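PDB 4JMK: dual specificity protein phosphatase 8 from Homo sapiens, which probably removes phosphate from phosphotyrosine, phosphoserine and phosphothreonine residues of proteins, and so restrains mitogen-activated protein kinases. Local coordinates for residues I125-F129 against N130-Q134; K62-P65 against W66-K69; P40-D43 against F44-E47; T4-L7 against P8-L12. The protein carries 1 engineered substitution. All coordinates share one frame; numbering follows the deposited sequence.

All four are local, partly buried contacts within the phosphatase catalytic domain. Contacts 2 and 4 lie nearest the centre of the chain, about 10 Å between centres; contact 3 is the most peripheral, at about 18 Å, and touches none of the others. Contact 4 is the hairpin of strands 4-7 and 10-13, turning leucines and an isoleucine to the helices. Contacts 1 and 2 each bring a loop into a helix, 129-148 and 67-79, and touch one another. A capping asparagine dominates contact 1, whereas backbone turns and leucines make up contact 2. Contact 3 pairs a lysine-clamped turn with a proline-phenylalanine CH-pi contact. I125 of contact 1 packs against L12 of contact 4.

Contact 1. Residues I125-F129 against N130-Q134; sequences ISPNF and NFLGQ
N128 turns its side-chain carbonyl back to the start of helix 129-148, where OD1 accepts a weak hydrogen bond, 3.1 Å, from N130 N. This makes it the N-cap, a place that suits asparagine because its short amide can reach a backbone N-H that has no helical carbonyl before it. The other end of the same amide is packed tightly: ND2 stands 3.0 Å above one face of the F131 ring, offset toward the rim, with the amide and ring planes nearly perpendicular (89°). F131 carries CG beside its backbone N (chi1 -65°), which turns that face to the amide. Backbone bonds continue the turn, L132 N to N128 O at 3.1 Å and G133 N to F129 O at 2.9 Å. Nearby, P127 CB meets L132 CG at 3.9 Å, a rigid ring against a branched leucine.

The F129 side is looser. F129 is exposed, its CB directed away from the following turn, and L132 CD1 comes to the ring edge only at 4.4 Å from CD2. N130 is held more firmly: Q134 NE2 donates to its OD1 at 2.9 Å, approaching from above the carbonyl plane, while N130 ND2 bonds to the backbone carbonyls of N58 and E61.

F131 is buried against R94 and T97 of helix 94-107, close to a bound sulfate. P127 and L132 lean on Y115 of helix 111-121, so the first turn of helix 129-148 packs against both of these helices.

Contact 2. Residues K62-P65 against W66-K69; sequences KLLP and WLDK
L63 and L67 meet where the loop winds into helix 67-79, a lead-in built from two successive i to i+3 backbone turns. L63 CG lies 3.9 Å from L67 CD2, and the two side chains cross at about a right angle; L63 keeps CG anti to its backbone nitrogen (chi1 172°), which brings the branch round to its partner. L64 CD2 adds a looser contact with L67 CD1, 4.1 Å away. Branched leucines suit this position because their ends can pack against each other on the side where the turn meets other helices.

The backbone sets this spacing. W66 N donates to L63 O over 3.0 Å, and L67 N to L64 O over 3.2 Å, each donor coming from above the carbonyl plane as the chain tightens. P65, which has no N-H to offer, fits between them, since neither bond calls on its nitrogen. The indole of W66 presents its edge to the loop, with K62 O in the ring plane 3.9 Å from CD1.

Farther out, Q134 OE1 of helix 129-148 accepts from L63 N and, weakly, from L64 N. L63 packs on T97 and I98 of helix 94-107, while W66 leans on V53 and P54. One water carries the turn onward, donating to L64 O at 2.6 Å and accepting from D68 N at 3.1 Å.

Contact 3. Residues P40-D43 against F44-E47; sequences PKPD and FICE
P42 and F44 lie as pyrrolidine over aromatic ring: P42 CB stands 3.7 Å from the centroid of the F44 ring, 18° off the ring normal, a CH-pi contact displaced toward the rim. F44 has CG between its backbone nitrogen and carbonyl carbon (chi1 54°), a bend that brings the ring back beneath the proline two residues earlier. The next corner of the same pyrrolidine serves I45, whose CG1 lies 3.7 Å from P42 CG, with the side chains meeting at a slant; proline suits the place because its rigid ring can back an aromatic and an aliphatic neighbour at once.

These residues belong to a type I beta turn from P42 to I45, with D43 and F44 at its corners. The closing bond, I45 N to P42 O at 3.2 Å, reaches the carbonyl from above its plane. K41 braces the turn from the other side. Its long chain runs out straight and then bends twice near the end, so that NZ donates to I45 O at 2.8 Å, in the carbonyl plane, and to P42 O at 3.2 Å, arriving from the face opposite I45 N. Lysine suits this place because its flexible arm can span the turn and bind two backbone oxygens. The carboxylate of E47 lies nearby, with OE2 3.4 Å from K41 CE, and its charge probably favours the ammonium without direct contact. A water donates to D43 O, 2.7 Å away. On the inner side, F44 rests on K21 and M24 of helix 21-26, I45 also touches M24, and P42 reaches V18.

Contact 4. Residues T4-L7 against P8-L12; sequences TRIL and PHLYL
T4 and L12 pair at the end away from the turn in a beta hairpin, strands 4-7 and 10-13, that carries a classic beta bulge and closes in a type I turn from L7 to L10. The hydrogen bonds follow that plan. T4 and L12 are a hydrogen-bonded pair, T4 N to L12 O at 3.1 Å and L12 N to T4 O at 2.8 Å. At the bulge, both I6 and L7 face L10, whose carbonyl oxygen takes two bonds, from I6 N at 2.7 Å and from L7 N at 3.0 Å. L10 N returns a bond to L7 O, 2.9 Å long, and closes the turn. P8 suits the first corner, its ring already fixing the backbone near the bend required there.

The apolar contacts lie on the side of T4, L7, L10 and L12. L7 CB meets L10 CB at 4.0 Å, and I6 CG1 reaches L12 CB at 3.8 Å. Aliphatic residues fit here because this side is covered by helices: I6 and L7 pack on F117 of helix 111-121, and L10 on Y102 of helix 94-107.

Polar ends find partners beyond the hairpin, T4 OG1 with R122 and H9 NE2 with Y102 OH; Y11 in turn pairs by its backbone with V84 and V86 of strand 83-87. The other side of the hairpin holds R5 and Y11, a non-hydrogen-bonded pair. R5, straight as far as CD and then bent at chi3 (85°), lays its first methylenes against the tyrosine, with R5 CG over one face, 4.2 Å from the Y11 ring centroid and 24° off the normal.

Contact 1. Residues I125-F129 against N130-Q134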
loop_
_atom_site.group_PDB
_atom_site.type_symbol
_atom_site.label_atom_id
_atom_site.label_comp_id
_atom_site.label_asym_id
_atom_site.label_seq_id
_atom_site.Cartn_x
_atom_site.Cartn_y
_atom_site.Cartn_z
ATOM N N ILE A 125 5.881 -11.615 0.060
ATOM C CA ILE A 125 4.604 -11.172 0.630
ATOM C C ILE A 125 3.751 -12.386 0.951
ATOM O O ILE A 125 3.838 -13.417 0.278
ATOM C CB ILE A 125 3.793 -10.185 -0.255
ATOM C CG1 ILE A 125 3.284 -10.845 -1.540
ATOM C CG2 ILE A 125 4.590 -8.911 -0.541
ATOM C CD1 ILE A 125 2.152 -10.073 -2.198
ATOM N N SER A 126 2.950 -12.266 1.999
ATOM C CA SER A 126 2.108 -13.368 2.446
ATOM C C SER A 126 0.956 -12.812 3.263
ATOM O O SER A 126 0.889 -13.051 4.470
ATOM C CB SER A 126 2.919 -14.322 3.315
ATOM O OG SER A 126 2.099 -15.376 3.798
ATOM N N PRO A 127 0.054 -12.049 2.614
ATOM C CA PRO A 127 -0.975 -11.351 3.397
ATOM C C PRO A 127 -1.900 -12.341 4.081
ATOM O O PRO A 127 -2.246 -13.393 3.509
ATOM C CB PRO A 127 -1.739 -10.536 2.341
ATOM C CG PRO A 127 -0.824 -10.482 1.131
ATOM C CD PRO A 127 -0.102 -11.807 1.168
ATOM N N ASN A 128 -2.280 -12.040 5.315
ATOM C CA ASN A 128 -3.157 -12.954 6.024
ATOM C C ASN A 128 -4.502 -13.008 5.297
ATOM O O ASN A 128 -4.868 -12.086 4.546
ATOM C CB ASN A 128 -3.304 -12.563 7.485
ATOM C CG ASN A 128 -4.593 -11.848 7.762
ATOM O OD1 ASN A 128 -5.519 -12.411 8.344
ATOM N ND2 ASN A 128 -4.669 -10.598 7.348
ATOM N N PHE A 129 -5.208 -14.111 5.473
ATOM C CA PHE A 129 -6.406 -14.369 4.680
ATOM C C PHE A 129 -7.481 -13.308 4.888
ATOM O O PHE A 129 -8.244 -12.995 3.969
ATOM C CB PHE A 129 -6.973 -15.739 5.039
ATOM C CG PHE A 129 -6.089 -16.882 4.628
ATOM C CD1 PHE A 129 -5.879 -17.956 5.482
ATOM C CD2 PHE A 129 -5.492 -16.894 3.377
ATOM C CE1 PHE A 129 -5.075 -19.021 5.099
ATOM C CE2 PHE A 129 -4.688 -17.951 2.991
ATOM C CZ PHE A 129 -4.477 -19.015 3.852
ATOM N N ASN A 130 -7.566 -12.792 6.108
ATOM C CA ASN A 130 -8.529 -11.743 6.422
ATOM C C ASN A 130 -8.338 -10.524 5.499
ATOM O O ASN A 130 -9.307 -9.992 4.945
ATOM C CB ASN A 130 -8.415 -11.377 7.909
ATOM C CG ASN A 130 -9.172 -10.108 8.273
ATOM O OD1 ASN A 130 -10.360 -9.972 7.974
ATOM N ND2 ASN A 130 -8.482 -9.170 8.923
ATOM N N PHE A 131 -7.093 -10.088 5.315
ATOM C CA PHE A 131 -6.818 -8.957 4.416
ATOM C C PHE A 131 -7.071 -9.295 2.958
ATOM O O PHE A 131 -7.616 -8.479 2.200
ATOM C CB PHE A 131 -5.380 -8.439 4.602
ATOM C CG PHE A 131 -5.129 -7.845 5.956
ATOM C CD1 PHE A 131 -3.849 -7.817 6.490
ATOM C CD2 PHE A 131 -6.184 -7.325 6.706
ATOM C CE1 PHE A 131 -3.622 -7.282 7.757
ATOM C CE2 PHE A 131 -5.964 -6.780 7.973
ATOM C CZ PHE A 131 -4.681 -6.760 8.496
ATOM N N LEU A 132 -6.688 -10.499 2.546
ATOM C CA LEU A 132 -6.957 -10.923 1.172
ATOM C C LEU A 132 -8.465 -10.937 0.858
ATOM O O LEU A 132 -8.888 -10.537 -0.232
ATOM C CB LEU A 132 -6.325 -12.299 0.897
ATOM C CG LEU A 132 -4.808 -12.339 0.754
ATOM C CD1 LEU A 132 -4.338 -13.769 0.528
ATOM C CD2 LEU A 132 -4.368 -11.432 -0.402
ATOM N N GLY A 133 -9.276 -11.382 1.817
ATOM C CA GLY A 133 -10.721 -11.358 1.645
ATOM C C GLY A 133 -11.285 -9.947 1.529
ATOM O O GLY A 133 -12.221 -9.705 0.758
ATOM N N GLN A 134 -10.728 -9.011 2.296
ATOM C CA GLN A 134 -11.138 -7.612 2.189
ATOM C C GLN A 134 -10.811 -7.038 0.810
ATOM O O GLN A 134 -11.554 -6.204 0.298
ATOM C CB GLN A 134 -10.549 -6.783 3.340
ATOM C CG GLN A 134 -11.151 -7.167 4.696
ATOM C CD GLN A 134 -10.475 -6.495 5.882
ATOM O OE1 GLN A 134 -10.218 -5.290 5.870
ATOM N NE2 GLN A 134 -10.195 -7.277 6.925
#

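Contact 2. Residues K62-P65 against W66-K69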
loop_
_atom_site.group_PDB
_atom_site.type_symbol
_atom_site.label_atom_id
_atom_site.label_comp_id
_atom_site.label_asym_id
_atom_site.label_seq_id
_atom_site.Cartn_x
_atom_site.Cartn_y
_atom_site.Cartn_z
ATOM N N LYS A 62 -9.517 -4.568 10.451
ATOM C CA LYS A 62 -10.324 -4.121 9.349
ATOM C C LYS A 62 -9.592 -3.021 8.536
ATOM O O LYS A 62 -9.262 -1.940 9.053
ATOM C CB LYS A 62 -11.670 -3.699 9.935
ATOM C CG LYS A 62 -12.849 -3.814 9.008
ATOM C CD LYS A 62 -13.735 -2.589 9.217
ATOM C CE LYS A 62 -12.862 -1.348 9.430
ATOM N NZ LYS A 62 -11.714 -1.241 8.464
ATOM N N LEU A 63 -9.307 -3.315 7.272
ATOM C CA LEU A 63 -8.472 -2.462 6.427
ATOM C C LEU A 63 -9.344 -1.738 5.387
ATOM O O LEU A 63 -8.948 -0.711 4.834
ATOM C CB LEU A 63 -7.432 -3.345 5.719
ATOM C CG LEU A 63 -6.510 -2.806 4.623
ATOM C CD1 LEU A 63 -5.782 -1.553 5.071
ATOM C CD2 LEU A 63 -5.506 -3.879 4.196
ATOM N N LEU A 64 -10.531 -2.280 5.123
ATOM C CA LEU A 64 -11.392 -1.825 4.012
ATOM C C LEU A 64 -11.634 -0.308 3.790
ATOM O O LEU A 64 -11.408 0.194 2.664
ATOM C CB LEU A 64 -12.734 -2.568 4.016
ATOM C CG LEU A 64 -12.979 -3.576 2.902
ATOM C CD1 LEU A 64 -14.321 -4.268 3.119
ATOM C CD2 LEU A 64 -12.942 -2.886 1.548
ATOM N N PRO A 65 -12.083 0.429 4.839
ATOM C CA PRO A 65 -12.368 1.859 4.761
ATOM C C PRO A 65 -11.139 2.705 4.782
ATOM O O PRO A 65 -11.295 3.916 4.788
ATOM C CB PRO A 65 -13.113 2.140 6.061
ATOM C CG PRO A 65 -12.512 1.190 6.981
ATOM C CD PRO A 65 -12.436 -0.055 6.163
ATOM N N TRP A 66 -9.949 2.115 4.840
ATOM C CA TRP A 66 -8.718 2.898 4.737
ATOM C C TRP A 66 -8.172 2.848 3.329
ATOM O O TRP A 66 -7.255 3.588 3.002
ATOM C CB TRP A 66 -7.653 2.346 5.688
ATOM C CG TRP A 66 -7.942 2.622 7.126
ATOM C CD1 TRP A 66 -8.359 1.727 8.072
ATOM C CD2 TRP A 66 -7.814 3.883 7.794
ATOM N NE1 TRP A 66 -8.509 2.360 9.288
ATOM C CE2 TRP A 66 -8.182 3.684 9.142
ATOM C CE3 TRP A 66 -7.429 5.163 7.382
ATOM C CZ2 TRP A 66 -8.167 4.722 10.083
ATOM C CZ3 TRP A 66 -7.421 6.188 8.313
ATOM C CH2 TRP A 66 -7.787 5.961 9.647
ATOM N N LEU A 67 -8.726 1.970 2.497
ATOM C CA LEU A 67 -8.150 1.733 1.172
ATOM C C LEU A 67 -8.274 2.940 0.245
ATOM O O LEU A 67 -7.301 3.344 -0.380
ATOM C CB LEU A 67 -8.751 0.474 0.524
ATOM C CG LEU A 67 -8.357 -0.835 1.219
ATOM C CD1 LEU A 67 -9.031 -2.058 0.563
ATOM C CD2 LEU A 67 -6.836 -0.987 1.228
ATOM N N ASP A 68 -9.454 3.540 0.168
ATOM C CA ASP A 68 -9.613 4.692 -0.712
ATOM C C ASP A 68 -8.714 5.879 -0.316
ATOM O O ASP A 68 -8.149 6.542 -1.187
ATOM C CB ASP A 68 -11.084 5.107 -0.812
ATOM C CG ASP A 68 -11.875 4.238 -1.794
ATOM O OD1 ASP A 68 -11.283 3.697 -2.765
ATOM O OD2 ASP A 68 -13.099 4.114 -1.598
ATOM N N LYS A 69 -8.566 6.130 0.985
ATOM C CA LYS A 69 -7.692 7.209 1.457
ATOM C C LYS A 69 -6.206 6.900 1.263
ATOM O O LYS A 69 -5.410 7.801 0.990
ATOM C CB LYS A 69 -7.981 7.547 2.927
ATOM C CG LYS A 69 -9.293 8.300 3.127
ATOM C CD LYS A 69 -9.388 8.887 4.534
ATOM C CE LYS A 69 -10.671 9.691 4.733
ATOM N NZ LYS A 69 -11.617 9.012 5.673
HETATM O O HOH W 1 -11.979 2.377 1.445
#

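Contact 3. Residues P40-D43 against F44-E47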
loop_
_atom_site.group_PDB
_atom_site.type_symbol
_atom_site.label_atom_id
_atom_site.label_comp_id
_atom_site.label_asym_id
_atom_site.label_seq_id
_atom_site.Cartn_x
_atom_site.Cartn_y
_atom_site.Cartn_z
ATOM N N PRO A 40 7.183 3.588 14.075
ATOM C CA PRO A 40 7.314 5.046 14.180
ATOM C C PRO A 40 7.473 5.714 12.814
ATOM O O PRO A 40 7.972 5.079 11.869
ATOM C CB PRO A 40 8.612 5.209 14.977
ATOM C CG PRO A 40 9.442 4.011 14.571
ATOM C CD PRO A 40 8.444 2.881 14.375
ATOM N N LYS A 41 7.050 6.972 12.703
ATOM C CA LYS A 41 7.432 7.802 11.559
ATOM C C LYS A 41 8.925 8.057 11.681
ATOM O O LYS A 41 9.415 8.279 12.792
ATOM C CB LYS A 41 6.695 9.150 11.576
ATOM C CG LYS A 41 7.149 10.119 10.469
ATOM C CD LYS A 41 6.320 11.411 10.392
ATOM C CE LYS A 41 6.773 12.450 11.408
ATOM N NZ LYS A 41 8.208 12.809 11.200
ATOM N N PRO A 42 9.656 8.020 10.553
ATOM C CA PRO A 42 11.084 8.349 10.624
ATOM C C PRO A 42 11.215 9.840 10.878
ATOM O O PRO A 42 10.399 10.617 10.363
ATOM C CB PRO A 42 11.595 8.026 9.213
ATOM C CG PRO A 42 10.507 7.207 8.555
ATOM C CD PRO A 42 9.236 7.682 9.181
ATOM N N ASP A 43 12.210 10.239 11.657
ATOM C CA ASP A 43 12.373 11.645 12.022
ATOM C C ASP A 43 12.609 12.519 10.805
ATOM O O ASP A 43 12.264 13.712 10.801
ATOM C CB ASP A 43 13.544 11.802 12.993
ATOM C CG ASP A 43 13.171 11.430 14.406
ATOM O OD1 ASP A 43 13.799 11.958 15.353
ATOM O OD2 ASP A 43 12.241 10.611 14.566
ATOM N N PHE A 44 13.197 11.919 9.772
ATOM C CA PHE A 44 13.600 12.650 8.573
ATOM C C PHE A 44 12.492 12.827 7.533
ATOM O O PHE A 44 12.733 13.387 6.454
ATOM C CB PHE A 44 14.844 12.003 7.940
ATOM C CG PHE A 44 14.692 10.528 7.649
ATOM C CD1 PHE A 44 14.090 10.092 6.470
ATOM C CD2 PHE A 44 15.170 9.582 8.543
ATOM C CE1 PHE A 44 13.960 8.734 6.190
ATOM C CE2 PHE A 44 15.046 8.225 8.275
ATOM C CZ PHE A 44 14.444 7.801 7.098
ATOM N N ILE A 45 11.283 12.368 7.863
ATOM C CA ILE A 45 10.124 12.500 6.978
ATOM C C ILE A 45 9.195 13.623 7.458
ATOM O O ILE A 45 8.898 13.712 8.653
ATOM C CB ILE A 45 9.310 11.170 6.908
ATOM C CG1 ILE A 45 10.135 10.051 6.254
ATOM C CG2 ILE A 45 8.009 11.377 6.158
ATOM C CD1 ILE A 45 10.595 10.361 4.793
ATOM N N CYS A 46 8.731 14.465 6.528
ATOM C CA CYS A 46 7.815 15.582 6.836
ATOM C C CYS A 46 6.404 15.132 7.144
ATOM O O CYS A 46 5.862 14.255 6.465
ATOM C CB CYS A 46 7.738 16.541 5.643
ATOM S SG CYS A 46 9.306 17.296 5.258
ATOM N N GLU A 47 5.783 15.758 8.137
ATOM C CA GLU A 47 4.423 15.390 8.527
ATOM C C GLU A 47 3.442 15.449 7.357
ATOM O O GLU A 47 2.565 14.587 7.221
ATOM C CB GLU A 47 3.930 16.273 9.675
ATOM C CG GLU A 47 2.620 15.788 10.289
ATOM C CD GLU A 47 2.748 14.410 10.935
ATOM O OE1 GLU A 47 1.793 13.607 10.826
ATOM O OE2 GLU A 47 3.798 14.134 11.561
HETATM O O HOH W 2 11.431 15.817 9.246
#

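Contact 4. Residues T4-L7 against P8-L12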
loop_
_atom_site.group_PDB
_atom_site.type_symbol
_atom_site.label_atom_id
_atom_site.label_comp_id
_atom_site.label_asym_id
_atom_site.label_seq_id
_atom_site.Cartn_x
_atom_site.Cartn_y
_atom_site.Cartn_z
ATOM N N THR A 4 11.384 -3.118 -2.203
ATOM C CA THR A 4 10.854 -3.452 -3.528
ATOM C C THR A 4 10.224 -2.254 -4.229
ATOM O O THR A 4 9.358 -1.586 -3.670
ATOM C CB THR A 4 9.765 -4.531 -3.436
ATOM O OG1 THR A 4 10.222 -5.595 -2.599
ATOM C CG2 THR A 4 9.440 -5.073 -4.828
ATOM N N ARG A 5 10.660 -1.985 -5.453
ATOM C CA ARG A 5 9.975 -1.016 -6.299
ATOM C C ARG A 5 8.799 -1.710 -6.997
ATOM O O ARG A 5 8.995 -2.658 -7.762
ATOM C CB ARG A 5 10.949 -0.452 -7.330
ATOM C CG ARG A 5 10.423 0.749 -8.110
ATOM C CD ARG A 5 11.363 1.111 -9.260
ATOM N NE ARG A 5 11.101 0.317 -10.463
ATOM C CZ ARG A 5 11.836 -0.718 -10.873
ATOM N NH1 ARG A 5 12.902 -1.103 -10.181
ATOM N NH2 ARG A 5 11.506 -1.368 -11.984
ATOM N N ILE A 6 7.575 -1.256 -6.735
ATOM C CA ILE A 6 6.398 -1.877 -7.361
ATOM C C ILE A 6 6.022 -1.158 -8.671
ATOM O O ILE A 6 5.825 -1.797 -9.714
ATOM C CB ILE A 6 5.183 -1.904 -6.398
ATOM C CG1 ILE A 6 5.542 -2.653 -5.109
ATOM C CG2 ILE A 6 3.971 -2.551 -7.067
ATOM C CD1 ILE A 6 5.928 -4.126 -5.334
ATOM N N LEU A 7 5.912 0.170 -8.592
ATOM C CA LEU A 7 5.712 1.043 -9.755
ATOM C C LEU A 7 6.747 2.154 -9.620
ATOM O O LEU A 7 7.350 2.279 -8.558
ATOM C CB LEU A 7 4.298 1.629 -9.733
ATOM C CG LEU A 7 3.137 0.629 -9.679
ATOM C CD1 LEU A 7 1.814 1.389 -9.602
ATOM C CD2 LEU A 7 3.141 -0.277 -10.905
ATOM N N PRO A 8 6.965 2.965 -10.680
ATOM C CA PRO A 8 8.010 3.987 -10.536
ATOM C C PRO A 8 7.789 4.920 -9.341
ATOM O O PRO A 8 8.766 5.410 -8.771
ATOM C CB PRO A 8 7.930 4.768 -11.865
ATOM C CG PRO A 8 7.451 3.771 -12.849
ATOM C CD PRO A 8 6.467 2.885 -12.068
ATOM N N HIS A 9 6.539 5.147 -8.945
ATOM C CA HIS A 9 6.278 6.032 -7.812
ATOM C C HIS A 9 5.936 5.252 -6.546
ATOM O O HIS A 9 5.678 5.842 -5.510
ATOM C CB HIS A 9 5.153 7.017 -8.133
ATOM C CG HIS A 9 3.849 6.363 -8.487
ATOM N ND1 HIS A 9 3.689 5.585 -9.618
ATOM C CD2 HIS A 9 2.642 6.385 -7.870
ATOM C CE1 HIS A 9 2.441 5.154 -9.674
ATOM N NE2 HIS A 9 1.782 5.628 -8.631
ATOM N N LEU A 10 5.924 3.926 -6.619
ATOM C CA LEU A 10 5.418 3.146 -5.474
ATOM C C LEU A 10 6.357 2.019 -5.041
ATOM O O LEU A 10 6.619 1.069 -5.811
ATOM C CB LEU A 10 4.023 2.577 -5.815
ATOM C CG LEU A 10 3.388 1.663 -4.761
ATOM C CD1 LEU A 10 3.068 2.458 -3.507
ATOM C CD2 LEU A 10 2.125 1.032 -5.330
ATOM N N TYR A 11 6.849 2.137 -3.805
ATOM C CA TYR A 11 7.701 1.134 -3.169
ATOM C C TYR A 11 6.965 0.417 -2.052
ATOM O O TYR A 11 6.063 0.987 -1.424
ATOM C CB TYR A 11 8.934 1.801 -2.552
ATOM C CG TYR A 11 9.901 2.339 -3.571
ATOM C CD1 TYR A 11 9.662 3.548 -4.202
ATOM C CD2 TYR A 11 11.072 1.648 -3.879
ATOM C CE1 TYR A 11 10.546 4.052 -5.138
ATOM C CE2 TYR A 11 11.966 2.148 -4.810
ATOM C CZ TYR A 11 11.695 3.354 -5.434
ATOM O OH TYR A 11 12.571 3.867 -6.368
ATOM N N LEU A 12 7.379 -0.827 -1.789
ATOM C CA LEU A 12 6.809 -1.636 -0.715
ATOM C C LEU A 12 7.966 -2.159 0.150
ATOM O O LEU A 12 8.932 -2.713 -0.374
ATOM C CB LEU A 12 6.011 -2.799 -1.334
ATOM C CG LEU A 12 5.247 -3.773 -0.445
ATOM C CD1 LEU A 12 4.313 -2.999 0.468
ATOM C CD2 LEU A 12 4.468 -4.771 -1.312
#